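Local coordinates for protein hemolysin BL lytic component L1 (Bacillus cereus, PDB 7NMQ) that serves as lytic component L1 of the haemolysin BL enterotoxin, an alpha-helical toxin of the ClyA-like class that probably takes part in pore formation in target membranes, at residues Asn54-Gln59 with Asp148-Val153; Ile180-Arg184 with Thr284-Thr289; Arg184-Lys188 with Tyr292-Thr296; Ala226-Val230 with Tyr259-Ser263. All coordinates share one frame; numbering follows the deposited sequence.

Contact 1: residues Asn54-Gln59 with Asp148-Val153; sequences NIHLNQ and DFKNNV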
loop_
_atom_site.group_PDB
_atom_site.type_symbol
_atom_site.label_atom_id
_atom_site.label_comp_id
_atom_site.label_asym_id
_atom_site.label_seq_id
_atom_site.Cartn_x
_atom_site.Cartn_y
_atom_site.Cartn_z
ATOM N N ASN A 54 22.116 -20.009 6.184
ATOM C CA ASN A 54 21.248 -19.631 5.055
ATOM C C ASN A 54 20.138 -18.699 5.520
ATOM O O ASN A 54 19.821 -17.760 4.795
ATOM C CB ASN A 54 20.699 -20.868 4.381
ATOM C CG ASN A 54 21.811 -21.524 3.607
ATOM O OD1 ASN A 54 22.702 -20.861 3.094
ATOM N ND2 ASN A 54 21.697 -22.792 3.395
ATOM N N ILE A 55 19.561 -18.962 6.682
ATOM C CA ILE A 55 18.520 -18.067 7.252
ATOM C C ILE A 55 19.099 -16.679 7.431
ATOM O O ILE A 55 18.443 -15.686 7.118
ATOM C CB ILE A 55 17.973 -18.657 8.544
ATOM C CG1 ILE A 55 17.085 -19.840 8.154
ATOM C CG2 ILE A 55 17.261 -17.585 9.349
ATOM C CD1 ILE A 55 16.670 -20.723 9.262
ATOM N N HIS A 56 20.298 -16.559 7.975
ATOM C CA HIS A 56 20.881 -15.223 8.168
ATOM C C HIS A 56 21.069 -14.521 6.834
ATOM O O HIS A 56 20.793 -13.311 6.755
ATOM C CB HIS A 56 22.222 -15.329 8.873
ATOM C CG HIS A 56 22.056 -15.655 10.316
ATOM N ND1 HIS A 56 23.088 -16.185 11.043
ATOM C CD2 HIS A 56 21.013 -15.486 11.165
ATOM C CE1 HIS A 56 22.663 -16.361 12.299
ATOM N NE2 HIS A 56 21.398 -15.944 12.412
ATOM N N LEU A 57 21.479 -15.228 5.781
ATOM C CA LEU A 57 21.577 -14.607 4.443
ATOM C C LEU A 57 20.169 -14.195 3.982
ATOM O O LEU A 57 20.028 -13.115 3.388
ATOM C CB LEU A 57 22.173 -15.597 3.442
ATOM C CG LEU A 57 23.610 -15.983 3.723
ATOM C CD1 LEU A 57 24.108 -16.984 2.678
ATOM C CD2 LEU A 57 24.521 -14.806 3.810
ATOM N N ASN A 58 19.173 -15.008 4.227
ATOM C CA ASN A 58 17.788 -14.666 3.836
ATOM C C ASN A 58 17.346 -13.423 4.591
ATOM O O ASN A 58 16.656 -12.556 4.003
ATOM C CB ASN A 58 16.796 -15.756 4.152
ATOM C CG ASN A 58 17.046 -17.059 3.419
ATOM O OD1 ASN A 58 17.654 -17.143 2.330
ATOM N ND2 ASN A 58 16.508 -18.085 3.994
ATOM N N GLN A 59 17.714 -13.272 5.856
ATOM C CA GLN A 59 17.246 -12.132 6.674
ATOM C C GLN A 59 17.940 -10.880 6.158
ATOM O O GLN A 59 17.313 -9.814 6.105
ATOM C CB GLN A 59 17.495 -12.349 8.175
ATOM C CG GLN A 59 16.665 -13.472 8.739
ATOM C CD GLN A 59 16.815 -13.639 10.229
ATOM O OE1 GLN A 59 17.798 -14.190 10.719
ATOM N NE2 GLN A 59 15.869 -13.112 10.944
ATOM N N ASP A 148 12.557 -18.973 -0.210
ATOM C CA ASP A 148 13.885 -19.396 0.311
ATOM C C ASP A 148 13.814 -19.479 1.837
ATOM O O ASP A 148 14.223 -20.501 2.439
ATOM C CB ASP A 148 14.960 -18.357 0.023
ATOM C CG ASP A 148 15.445 -18.292 -1.408
ATOM O OD1 ASP A 148 15.254 -19.283 -2.124
ATOM O OD2 ASP A 148 16.112 -17.292 -1.742
ATOM N N PHE A 149 13.282 -18.439 2.452
ATOM C CA PHE A 149 13.158 -18.356 3.913
ATOM C C PHE A 149 12.223 -19.438 4.420
ATOM O O PHE A 149 12.593 -20.204 5.350
ATOM C CB PHE A 149 12.722 -16.957 4.297
ATOM C CG PHE A 149 12.712 -16.706 5.777
ATOM C CD1 PHE A 149 13.879 -16.383 6.422
ATOM C CD2 PHE A 149 11.560 -16.849 6.512
ATOM C CE1 PHE A 149 13.875 -16.127 7.787
ATOM C CE2 PHE A 149 11.562 -16.615 7.865
ATOM C CZ PHE A 149 12.709 -16.205 8.485
ATOM N N LYS A 150 11.036 -19.586 3.824
ATOM C CA LYS A 150 10.072 -20.606 4.253
ATOM C C LYS A 150 10.751 -21.964 4.175
ATOM O O LYS A 150 10.576 -22.771 5.085
ATOM C CB LYS A 150 8.835 -20.594 3.350
ATOM C CG LYS A 150 7.834 -21.700 3.617
ATOM C CD LYS A 150 6.493 -21.482 2.886
ATOM C CE LYS A 150 5.681 -22.750 2.797
ATOM N NZ LYS A 150 5.245 -23.179 4.152
ATOM N N ASN A 151 11.464 -22.271 3.102
ATOM C CA ASN A 151 12.110 -23.601 2.959
ATOM C C ASN A 151 13.182 -23.787 4.045
ATOM O O ASN A 151 13.265 -24.892 4.603
ATOM C CB ASN A 151 12.641 -23.770 1.545
ATOM C CG ASN A 151 13.234 -25.143 1.362
ATOM O OD1 ASN A 151 12.539 -26.119 1.524
ATOM N ND2 ASN A 151 14.536 -25.196 1.164
ATOM N N ASN A 152 13.938 -22.772 4.388
ATOM C CA ASN A 152 15.022 -22.935 5.382
ATOM C C ASN A 152 14.381 -23.048 6.753
ATOM O O ASN A 152 14.916 -23.802 7.607
ATOM C CB ASN A 152 16.008 -21.789 5.316
ATOM C CG ASN A 152 16.933 -21.831 4.128
ATOM O OD1 ASN A 152 17.247 -20.804 3.510
ATOM N ND2 ASN A 152 17.430 -22.999 3.831
ATOM N N VAL A 153 13.241 -22.399 6.984
ATOM C CA VAL A 153 12.563 -22.428 8.304
ATOM C C VAL A 153 11.756 -23.697 8.489
ATOM O O VAL A 153 11.760 -24.239 9.640
ATOM C CB VAL A 153 11.706 -21.172 8.511
ATOM C CG1 VAL A 153 10.778 -21.310 9.711
ATOM C CG2 VAL A 153 12.641 -19.977 8.611
HETATM O O HOH W 1 18.597 -19.959 1.031
#
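Asn-58 and Asn-152 face each other across two neighbouring long helices, 45-103 and 107-154, which belong to the helical bundle of this ClyA-like toxin component. The short axes run close to antiparallel, at 154° and 9.5 Å. Asn-58 ND2 donates to Asn-152 OD1 at 2.9 Å with an N-H...O angle of 151°. The donor lies in the carbonyl plane of Asn-152 on a lone pair, and the two amides are nearly coplanar. A water lies within hydrogen-bonding distance of both carbonyl oxygens, 3.2 Å from Asn-58 OD1. The CB of Asn-54 packs against the Asn-152 amide, its nearest approach being to OD1.

Beneath this polar pair the packing is apolar. Ile-55 CG1 lies 3.6 Å from Asn-152 CB, the two side chains running antiparallel alongside one another. With CG anti to the backbone N (chi1 -173°), Phe-149 brings its ring alongside the other helix: Asn-58 CB meets the ring edge at CD1, 3.7 Å away, while Ile-55 CG2 and Gln-59 CG come obliquely toward CE1. Val-153 CG2, on the same helix as the ring, lies over one of its faces, offset toward the rim.

The second shell comes from elsewhere in the chain. Leu-283, Ala-286 and Leu-290 of helix 275-325 also pack on Phe-149, and Gln-59 OE1 accepts from the backbone N of Val-37, so that its amide is held by a loop. At the end of the apolar strip, Ile-55 CD1 touches Val-153 CG2 at 4.1 Å.

Contact 2: residues Ile180-Arg184 with Thr284-Thr289; sequences IEQLR and TNAKET. With EDO (1,2-ethanediol), chain G.
Arg-184 reaches from helix 173-200 to helix 275-325 and puts its guanidinium among Asn-285, Glu-288 and Thr-289, where two helices of the alpha-helical toxin fold cross at 42° with axes 9.7 Å apart. This end of the contact is tightly knit. The arginine chain bends at chi2 and chi3, which turns the guanidinium end-on to Thr-289: NH2 donates to Thr-289 OG1 at 2.8 Å and 149°, and NH1 donates to the same oxygen from within the guanidinium plane. NH1 also makes weak, poorly angled bonds to Asn-285 OD1 and to the backbone O of Asn-285, whose ND2 donates to Ala-226 O. Glu-288 CB lies over one guanidinium face. At the other end of the group, Arg-184 NE donates to ethanediol O2 at 2.8 Å, and that hydroxyl donates in turn to Arg-184 O, so the diol, probably from the crystallisation liquor, bridges NE and the backbone O of one residue.

A small apolar patch lies one turn back, where Ile-180 CG2 meets Thr-284 CG2 at 3.6 Å and Glu-181 CG touches the same methyl, the glutamate and threonine side chains being roughly perpendicular.

The partly exposed side is held by charge instead. Glu-181, with its chain extended beyond CG, presents OE2 on its anti side to Lys-287 NZ at 2.9 Å; Gln-177 NE2 bonds this oxygen too. Placed between two carboxylates, the ammonium probably offsets the repulsion between Glu-181 OE2 and Glu-288 OE2, which are 4.4 Å apart. Lys-287 NZ completes the network by meeting Glu-288 OE2 nearly head-on, 2.8 Å away.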
loop_
_atom_site.group_PDB
_atom_site.type_symbol
_atom_site.label_atom_id
_atom_site.label_comp_id
_atom_site.label_asym_id
_atom_site.label_seq_id
_atom_site.Cartn_x
_atom_site.Cartn_y
_atom_site.Cartn_z
ATOM N N ILE A 180 1.541 -18.780 16.802
ATOM C CA ILE A 180 2.008 -17.541 16.110
ATOM C C ILE A 180 1.263 -17.381 14.786
ATOM O O ILE A 180 0.746 -16.305 14.529
ATOM C CB ILE A 180 3.525 -17.565 15.897
ATOM C CG1 ILE A 180 4.224 -17.494 17.257
ATOM C CG2 ILE A 180 3.962 -16.468 14.937
ATOM C CD1 ILE A 180 3.666 -16.423 18.174
ATOM N N GLU A 181 1.263 -18.423 13.962
ATOM C CA GLU A 181 0.654 -18.346 12.608
ATOM C C GLU A 181 -0.811 -17.921 12.742
ATOM O O GLU A 181 -1.249 -17.030 11.990
ATOM C CB GLU A 181 0.751 -19.698 11.897
ATOM C CG GLU A 181 2.155 -20.002 11.417
ATOM C CD GLU A 181 2.461 -21.444 11.017
ATOM O OE1 GLU A 181 1.668 -22.356 11.394
ATOM O OE2 GLU A 181 3.544 -21.682 10.407
ATOM N N GLN A 182 -1.525 -18.482 13.697
ATOM C CA GLN A 182 -2.938 -18.098 13.924
ATOM C C GLN A 182 -3.044 -16.638 14.367
ATOM O O GLN A 182 -3.928 -15.924 13.873
ATOM C CB GLN A 182 -3.641 -19.000 14.940
ATOM C CG GLN A 182 -5.139 -18.708 15.049
ATOM C CD GLN A 182 -5.889 -18.811 13.733
ATOM O OE1 GLN A 182 -6.133 -19.894 13.211
ATOM N NE2 GLN A 182 -6.274 -17.675 13.166
ATOM N N LEU A 183 -2.230 -16.216 15.330
ATOM C CA LEU A 183 -2.281 -14.828 15.854
ATOM C C LEU A 183 -2.012 -13.873 14.683
ATOM O O LEU A 183 -2.688 -12.830 14.561
ATOM C CB LEU A 183 -1.225 -14.626 16.944
ATOM C CG LEU A 183 -1.568 -15.258 18.285
ATOM C CD1 LEU A 183 -0.383 -15.181 19.242
ATOM C CD2 LEU A 183 -2.804 -14.610 18.871
ATOM N N ARG A 184 -1.018 -14.142 13.862
ATOM C CA ARG A 184 -0.652 -13.232 12.753
ATOM C C ARG A 184 -1.785 -13.182 11.715
ATOM O O ARG A 184 -2.066 -12.095 11.193
ATOM C CB ARG A 184 0.667 -13.672 12.132
ATOM C CG ARG A 184 1.890 -13.343 12.977
ATOM C CD ARG A 184 2.039 -11.840 13.249
ATOM N NE ARG A 184 2.075 -11.018 12.044
ATOM C CZ ARG A 184 3.084 -10.934 11.199
ATOM N NH1 ARG A 184 4.192 -11.611 11.440
ATOM N NH2 ARG A 184 2.978 -10.184 10.095
ATOM N N THR A 284 9.025 -17.592 12.678
ATOM C CA THR A 284 7.641 -17.807 12.198
ATOM C C THR A 284 7.008 -16.451 11.874
ATOM O O THR A 284 6.336 -16.275 10.869
ATOM C CB THR A 284 6.813 -18.607 13.199
ATOM O OG1 THR A 284 7.482 -19.846 13.448
ATOM C CG2 THR A 284 5.433 -18.891 12.658
ATOM N N ASN A 285 7.229 -15.480 12.736
ATOM C CA ASN A 285 6.763 -14.091 12.539
ATOM C C ASN A 285 7.299 -13.572 11.203
ATOM O O ASN A 285 6.507 -13.019 10.423
ATOM C CB ASN A 285 7.219 -13.227 13.714
ATOM C CG ASN A 285 6.759 -11.796 13.622
ATOM O OD1 ASN A 285 5.569 -11.566 13.686
ATOM N ND2 ASN A 285 7.703 -10.863 13.595
ATOM N N ALA A 286 8.599 -13.709 10.976
ATOM C CA ALA A 286 9.219 -13.222 9.730
ATOM C C ALA A 286 8.611 -13.962 8.537
ATOM O O ALA A 286 8.401 -13.330 7.497
ATOM C CB ALA A 286 10.707 -13.309 9.794
ATOM N N LYS A 287 8.412 -15.263 8.652
ATOM C CA LYS A 287 7.891 -16.058 7.528
ATOM C C LYS A 287 6.556 -15.450 7.101
ATOM O O LYS A 287 6.308 -15.304 5.889
ATOM C CB LYS A 287 7.734 -17.496 8.003
ATOM C CG LYS A 287 7.220 -18.437 6.946
ATOM C CD LYS A 287 7.260 -19.873 7.414
ATOM C CE LYS A 287 6.392 -20.170 8.599
ATOM N NZ LYS A 287 4.941 -20.100 8.369
ATOM N N GLU A 288 5.713 -15.157 8.059
ATOM C CA GLU A 288 4.373 -14.658 7.751
ATOM C C GLU A 288 4.499 -13.301 7.046
ATOM O O GLU A 288 3.840 -13.068 6.016
ATOM C CB GLU A 288 3.513 -14.598 8.996
ATOM C CG GLU A 288 3.227 -15.970 9.592
ATOM C CD GLU A 288 2.601 -16.906 8.539
ATOM O OE1 GLU A 288 1.553 -16.554 7.940
ATOM O OE2 GLU A 288 3.238 -17.931 8.212
ATOM N N THR A 289 5.305 -12.416 7.592
ATOM C CA THR A 289 5.465 -11.072 7.026
ATOM C C THR A 289 6.023 -11.177 5.614
ATOM O O THR A 289 5.620 -10.405 4.735
ATOM C CB THR A 289 6.311 -10.186 7.922
ATOM O OG1 THR A 289 5.637 -10.056 9.171
ATOM C CG2 THR A 289 6.541 -8.842 7.267
HETATM C C1 EDO G . -0.569 -8.053 9.375
HETATM O O1 EDO G . -0.924 -6.953 10.151
HETATM C C2 EDO G . 0.279 -9.025 10.088
HETATM O O2 EDO G . -0.326 -9.889 11.037
#

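Contact 3: residues Arg184-Lys188 with Tyr292-Thr296; sequences RSTQK and YLYQT. With EDO (1,2-ethanediol), chain G.
Lys-188 lies across the face of the Tyr-292 ring, its chain heading from the hydroxyl end of the ring toward CG, against the direction of the tyrosine side chain. Lys-188 CD stands over the ring centre, 3.4 Å from the centroid of Tyr-292 and 9° off the normal, which meets the geometry of a CH-pi contact. The chain leaves the backbone extended (CG anti to N, chi1 -177°) and turns at its last torsion. Lys-188 NZ then lies 4.9 Å from the Tyr-292 centroid and 24° off the normal, a longer cation-pi contact; its hydrogen bond to Tyr-27 OH and a water shared with Thr-296 OG1 engage the ammonium further.

Arg-184 comes to the ring from another direction: NH2 sits at the edge of Tyr-292, near its plane, 3.7 Å from CD2. At the far end of the ring, Tyr-292 OH packs 3.5 Å from Ser-185 CA. Ethanediol C1 lies beside Lys-188 CB, while C2 approaches Tyr-292 CE2 obliquely.

With the short axes 14.0 Å apart, the backbones are well separated and long side chains span the gap. A lysine laid over a tyrosine face thus joins helices 173-200 and 275-325 of the alpha-helical toxin fold.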
loop_
_atom_site.group_PDB
_atom_site.type_symbol
_atom_site.label_atom_id
_atom_site.label_comp_id
_atom_site.label_asym_id
_atom_site.label_seq_id
_atom_site.Cartn_x
_atom_site.Cartn_y
_atom_site.Cartn_z
ATOM N N ARG A 184 -1.018 -14.142 13.862
ATOM C CA ARG A 184 -0.652 -13.232 12.753
ATOM C C ARG A 184 -1.785 -13.182 11.715
ATOM O O ARG A 184 -2.066 -12.095 11.193
ATOM C CB ARG A 184 0.667 -13.672 12.132
ATOM C CG ARG A 184 1.890 -13.343 12.977
ATOM C CD ARG A 184 2.039 -11.840 13.249
ATOM N NE ARG A 184 2.075 -11.018 12.044
ATOM C CZ ARG A 184 3.084 -10.934 11.199
ATOM N NH1 ARG A 184 4.192 -11.611 11.440
ATOM N NH2 ARG A 184 2.978 -10.184 10.095
ATOM N N SER A 185 -2.458 -14.287 11.414
ATOM C CA SER A 185 -3.538 -14.250 10.388
ATOM C C SER A 185 -4.768 -13.528 10.975
ATOM O O SER A 185 -5.418 -12.745 10.267
ATOM C CB SER A 185 -3.840 -15.619 9.842
ATOM O OG SER A 185 -4.162 -16.536 10.868
ATOM N N THR A 186 -5.050 -13.711 12.261
ATOM C CA THR A 186 -6.137 -12.969 12.936
ATOM C C THR A 186 -5.791 -11.488 12.913
ATOM O O THR A 186 -6.666 -10.652 12.644
ATOM C CB THR A 186 -6.400 -13.515 14.338
ATOM O OG1 THR A 186 -6.724 -14.896 14.186
ATOM C CG2 THR A 186 -7.485 -12.794 15.090
ATOM N N GLN A 187 -4.558 -11.154 13.244
ATOM C CA GLN A 187 -4.149 -9.752 13.361
ATOM C C GLN A 187 -4.261 -9.070 11.998
ATOM O O GLN A 187 -4.710 -7.885 11.918
ATOM C CB GLN A 187 -2.700 -9.711 13.846
ATOM C CG GLN A 187 -2.252 -8.326 14.196
ATOM C CD GLN A 187 -0.854 -8.262 14.743
ATOM O OE1 GLN A 187 -0.551 -7.524 15.696
ATOM N NE2 GLN A 187 0.009 -9.030 14.126
ATOM N N LYS A 188 -3.837 -9.740 10.932
ATOM C CA LYS A 188 -3.881 -9.131 9.590
ATOM C C LYS A 188 -5.334 -8.855 9.230
ATOM O O LYS A 188 -5.577 -7.801 8.624
ATOM C CB LYS A 188 -3.248 -10.089 8.585
ATOM C CG LYS A 188 -3.179 -9.525 7.172
ATOM C CD LYS A 188 -2.421 -10.341 6.192
ATOM C CE LYS A 188 -2.219 -9.603 4.883
ATOM N NZ LYS A 188 -2.042 -8.129 5.036
ATOM N N TYR A 292 3.164 -11.909 3.365
ATOM C CA TYR A 292 2.249 -10.747 3.313
ATOM C C TYR A 292 2.858 -9.652 2.420
ATOM O O TYR A 292 2.101 -8.938 1.707
ATOM C CB TYR A 292 1.951 -10.250 4.720
ATOM C CG TYR A 292 1.202 -11.222 5.590
ATOM C CD1 TYR A 292 0.353 -12.192 5.066
ATOM C CD2 TYR A 292 1.222 -11.074 6.952
ATOM C CE1 TYR A 292 -0.341 -13.074 5.885
ATOM C CE2 TYR A 292 0.535 -11.951 7.782
ATOM C CZ TYR A 292 -0.274 -12.943 7.259
ATOM O OH TYR A 292 -0.907 -13.803 8.150
ATOM N N LEU A 293 4.175 -9.467 2.444
ATOM C CA LEU A 293 4.849 -8.445 1.613
ATOM C C LEU A 293 4.577 -8.732 0.134
ATOM O O LEU A 293 4.170 -7.785 -0.574
ATOM C CB LEU A 293 6.355 -8.398 1.880
ATOM C CG LEU A 293 6.801 -7.533 3.048
ATOM C CD1 LEU A 293 8.213 -7.910 3.496
ATOM C CD2 LEU A 293 6.778 -6.065 2.638
ATOM N N TYR A 294 4.823 -9.939 -0.366
ATOM C CA TYR A 294 4.647 -10.116 -1.827
ATOM C C TYR A 294 3.139 -10.036 -2.131
ATOM O O TYR A 294 2.785 -9.531 -3.220
ATOM C CB TYR A 294 5.363 -11.348 -2.382
ATOM C CG TYR A 294 4.710 -12.678 -2.170
ATOM C CD1 TYR A 294 3.589 -13.055 -2.879
ATOM C CD2 TYR A 294 5.285 -13.649 -1.346
ATOM C CE1 TYR A 294 3.005 -14.304 -2.692
ATOM C CE2 TYR A 294 4.713 -14.902 -1.174
ATOM C CZ TYR A 294 3.554 -15.237 -1.840
ATOM O OH TYR A 294 2.999 -16.478 -1.674
ATOM N N GLN A 295 2.264 -10.444 -1.218
ATOM C CA GLN A 295 0.800 -10.389 -1.441
ATOM C C GLN A 295 0.358 -8.932 -1.566
ATOM O O GLN A 295 -0.522 -8.620 -2.394
ATOM C CB GLN A 295 0.018 -11.066 -0.331
ATOM C CG GLN A 295 0.292 -12.551 -0.248
ATOM C CD GLN A 295 -0.218 -13.105 1.066
ATOM O OE1 GLN A 295 -0.858 -12.425 1.892
ATOM N NE2 GLN A 295 0.012 -14.369 1.244
ATOM N N THR A 296 0.923 -8.062 -0.742
ATOM C CA THR A 296 0.567 -6.633 -0.721
ATOM C C THR A 296 1.084 -5.969 -1.997
ATOM O O THR A 296 0.358 -5.118 -2.579
ATOM C CB THR A 296 1.086 -5.937 0.540
ATOM O OG1 THR A 296 0.579 -6.624 1.676
ATOM C CG2 THR A 296 0.603 -4.513 0.569
HETATM C C1 EDO G . -0.569 -8.053 9.375
HETATM O O1 EDO G . -0.924 -6.953 10.151
HETATM C C2 EDO G . 0.279 -9.025 10.088
HETATM O O2 EDO G . -0.326 -9.889 11.037
HETATM O O HOH W 2 -2.040 -6.623 2.256
#

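Contact 4: residues Ala226-Val230 with Tyr259-Ser263; sequences ATPAV and YNEIS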
loop_
_atom_site.group_PDB
_atom_site.type_symbol
_atom_site.label_atom_id
_atom_site.label_comp_id
_atom_site.label_asym_id
_atom_site.label_seq_id
_atom_site.Cartn_x
_atom_site.Cartn_y
_atom_site.Cartn_z
ATOM N N ALA A 226 10.276 -8.507 16.101
ATOM C CA ALA A 226 9.752 -7.136 15.916
ATOM C C ALA A 226 8.266 -7.210 15.587
ATOM O O ALA A 226 7.846 -7.976 14.688
ATOM C CB ALA A 226 10.538 -6.429 14.849
ATOM N N THR A 227 7.491 -6.370 16.253
ATOM C CA THR A 227 6.005 -6.385 16.154
ATOM C C THR A 227 5.537 -4.937 16.188
ATOM O O THR A 227 5.926 -4.208 17.104
ATOM C CB THR A 227 5.446 -7.181 17.355
ATOM O OG1 THR A 227 5.952 -8.516 17.301
ATOM C CG2 THR A 227 3.946 -7.279 17.416
ATOM N N PRO A 228 4.722 -4.473 15.211
ATOM C CA PRO A 228 4.157 -3.140 15.293
ATOM C C PRO A 228 2.971 -3.052 16.248
ATOM O O PRO A 228 2.284 -4.020 16.481
ATOM C CB PRO A 228 3.646 -2.797 13.908
ATOM C CG PRO A 228 3.691 -4.061 13.165
ATOM C CD PRO A 228 4.367 -5.146 13.963
ATOM N N ALA A 229 2.737 -1.838 16.727
ATOM C CA ALA A 229 1.520 -1.463 17.456
ATOM C C ALA A 229 1.179 -0.020 17.121
ATOM O O ALA A 229 2.062 0.719 16.711
ATOM C CB ALA A 229 1.754 -1.601 18.936
ATOM N N VAL A 230 -0.093 0.323 17.267
ATOM C CA VAL A 230 -0.579 1.689 16.954
ATOM C C VAL A 230 -0.943 2.371 18.268
ATOM O O VAL A 230 -1.940 2.024 18.892
ATOM C CB VAL A 230 -1.765 1.624 15.995
ATOM C CG1 VAL A 230 -2.253 3.003 15.677
ATOM C CG2 VAL A 230 -1.390 0.877 14.708
ATOM N N TYR A 259 -5.924 -5.712 17.145
ATOM C CA TYR A 259 -4.595 -5.715 16.513
ATOM C C TYR A 259 -3.521 -5.480 17.571
ATOM O O TYR A 259 -2.519 -6.232 17.649
ATOM C CB TYR A 259 -4.564 -4.646 15.422
ATOM C CG TYR A 259 -3.240 -4.538 14.750
ATOM C CD1 TYR A 259 -2.240 -3.745 15.270
ATOM C CD2 TYR A 259 -2.999 -5.219 13.577
ATOM C CE1 TYR A 259 -1.022 -3.626 14.628
ATOM C CE2 TYR A 259 -1.770 -5.141 12.948
ATOM C CZ TYR A 259 -0.777 -4.330 13.459
ATOM O OH TYR A 259 0.446 -4.243 12.841
ATOM N N ASN A 260 -3.718 -4.464 18.390
ATOM C CA ASN A 260 -2.707 -4.104 19.412
ATOM C C ASN A 260 -2.630 -5.197 20.478
ATOM O O ASN A 260 -1.512 -5.463 20.972
ATOM C CB ASN A 260 -3.025 -2.762 20.064
ATOM C CG ASN A 260 -2.616 -1.581 19.213
ATOM O OD1 ASN A 260 -1.777 -1.681 18.324
ATOM N ND2 ASN A 260 -3.244 -0.456 19.485
ATOM N N GLU A 261 -3.773 -5.802 20.798
ATOM C CA GLU A 261 -3.915 -6.909 21.782
ATOM C C GLU A 261 -3.017 -8.074 21.346
ATOM O O GLU A 261 -2.295 -8.650 22.191
ATOM C CB GLU A 261 -5.378 -7.331 21.914
ATOM C CG GLU A 261 -5.618 -8.486 22.870
ATOM C CD GLU A 261 -7.059 -9.013 22.974
ATOM O OE1 GLU A 261 -7.951 -8.568 22.178
ATOM O OE2 GLU A 261 -7.290 -9.910 23.852
ATOM N N ILE A 262 -3.008 -8.371 20.046
ATOM C CA ILE A 262 -2.219 -9.489 19.472
ATOM C C ILE A 262 -0.735 -9.107 19.515
ATOM O O ILE A 262 0.101 -9.959 19.837
ATOM C CB ILE A 262 -2.717 -9.902 18.087
ATOM C CG1 ILE A 262 -4.081 -10.564 18.253
ATOM C CG2 ILE A 262 -1.715 -10.802 17.385
ATOM C CD1 ILE A 262 -4.860 -10.780 16.974
ATOM N N SER A 263 -0.383 -7.865 19.192
ATOM C CA SER A 263 1.030 -7.417 19.316
ATOM C C SER A 263 1.490 -7.632 20.758
ATOM O O SER A 263 2.602 -8.117 20.951
ATOM C CB SER A 263 1.177 -5.995 18.903
ATOM O OG SER A 263 0.880 -5.909 17.527
#
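Asn-260 grips the backbone of Val-230 with both ends of its amide. Asn-260 OD1 accepts from Val-230 N at 2.8 Å, a nearly straight bond (173°) whose donor is tilted 20° from the side-chain carbonyl plane. The return bond, from Asn-260 ND2 to Val-230 O, is 2.9 Å long and more bent, at 144°. Two bonds to one residue fix the rotation of the amide and use both the N-H and the C=O of Val-230. Holding CG beside its own backbone N, Asn-260 brings the end of its side chain to the strand. A further polar approach is made by Ser-263 OG, which lies 2.6 Å from Pro-228 O; the Gln-187 side chain, from helix 173-200, lies next to this hydroxyl.

These interactions attach the second strand of a two-stranded antiparallel hairpin, 217-222 with 225-230, to helix 247-272. Thr-227 and Ala-229 pair through their backbones with Val-220 and Val-218 of the first strand. Residues 229-250 are predicted to be a transmembrane helix, yet Ala-229 and Val-230 are in extended conformation here, consistent with a different state of this region in the membrane.

Packing closes in around the polar pairs. Thr-227 CG2 is pressed against Ser-263, 3.4 Å from CB, tighter than usual carbon contact. Tyr-259 crosses Pro-228 at about a right angle, and its ring edge is turned to Ala-229 CA. Tyr-259 OH rests 3.3 Å from Pro-228 CG.

Contacts 1 and 2 are the more buried pair, while contacts 3 and 4 are partly buried. Contacts 2 and 3 are successive levels of one helix pair, 173-200 with 275-325, sharing Arg-184 and the ethanediol; their centres lie 8 Å apart, and the chemistry shifts from salt bridges and guanidinium bonds to lysine over an aromatic face. Contact 1 joins a different, antiparallel pair through neutral amides and apolar packing, and meets contact 2 where Phe-149 packs on Ala-286. Contact 4 replaces helix-helix packing with side-chain-to-backbone bonds on a strand. It touches contact 2 through Asn-285 ND2 and Ala-226 O, and contact 3 through Gln-187 and Ile-262.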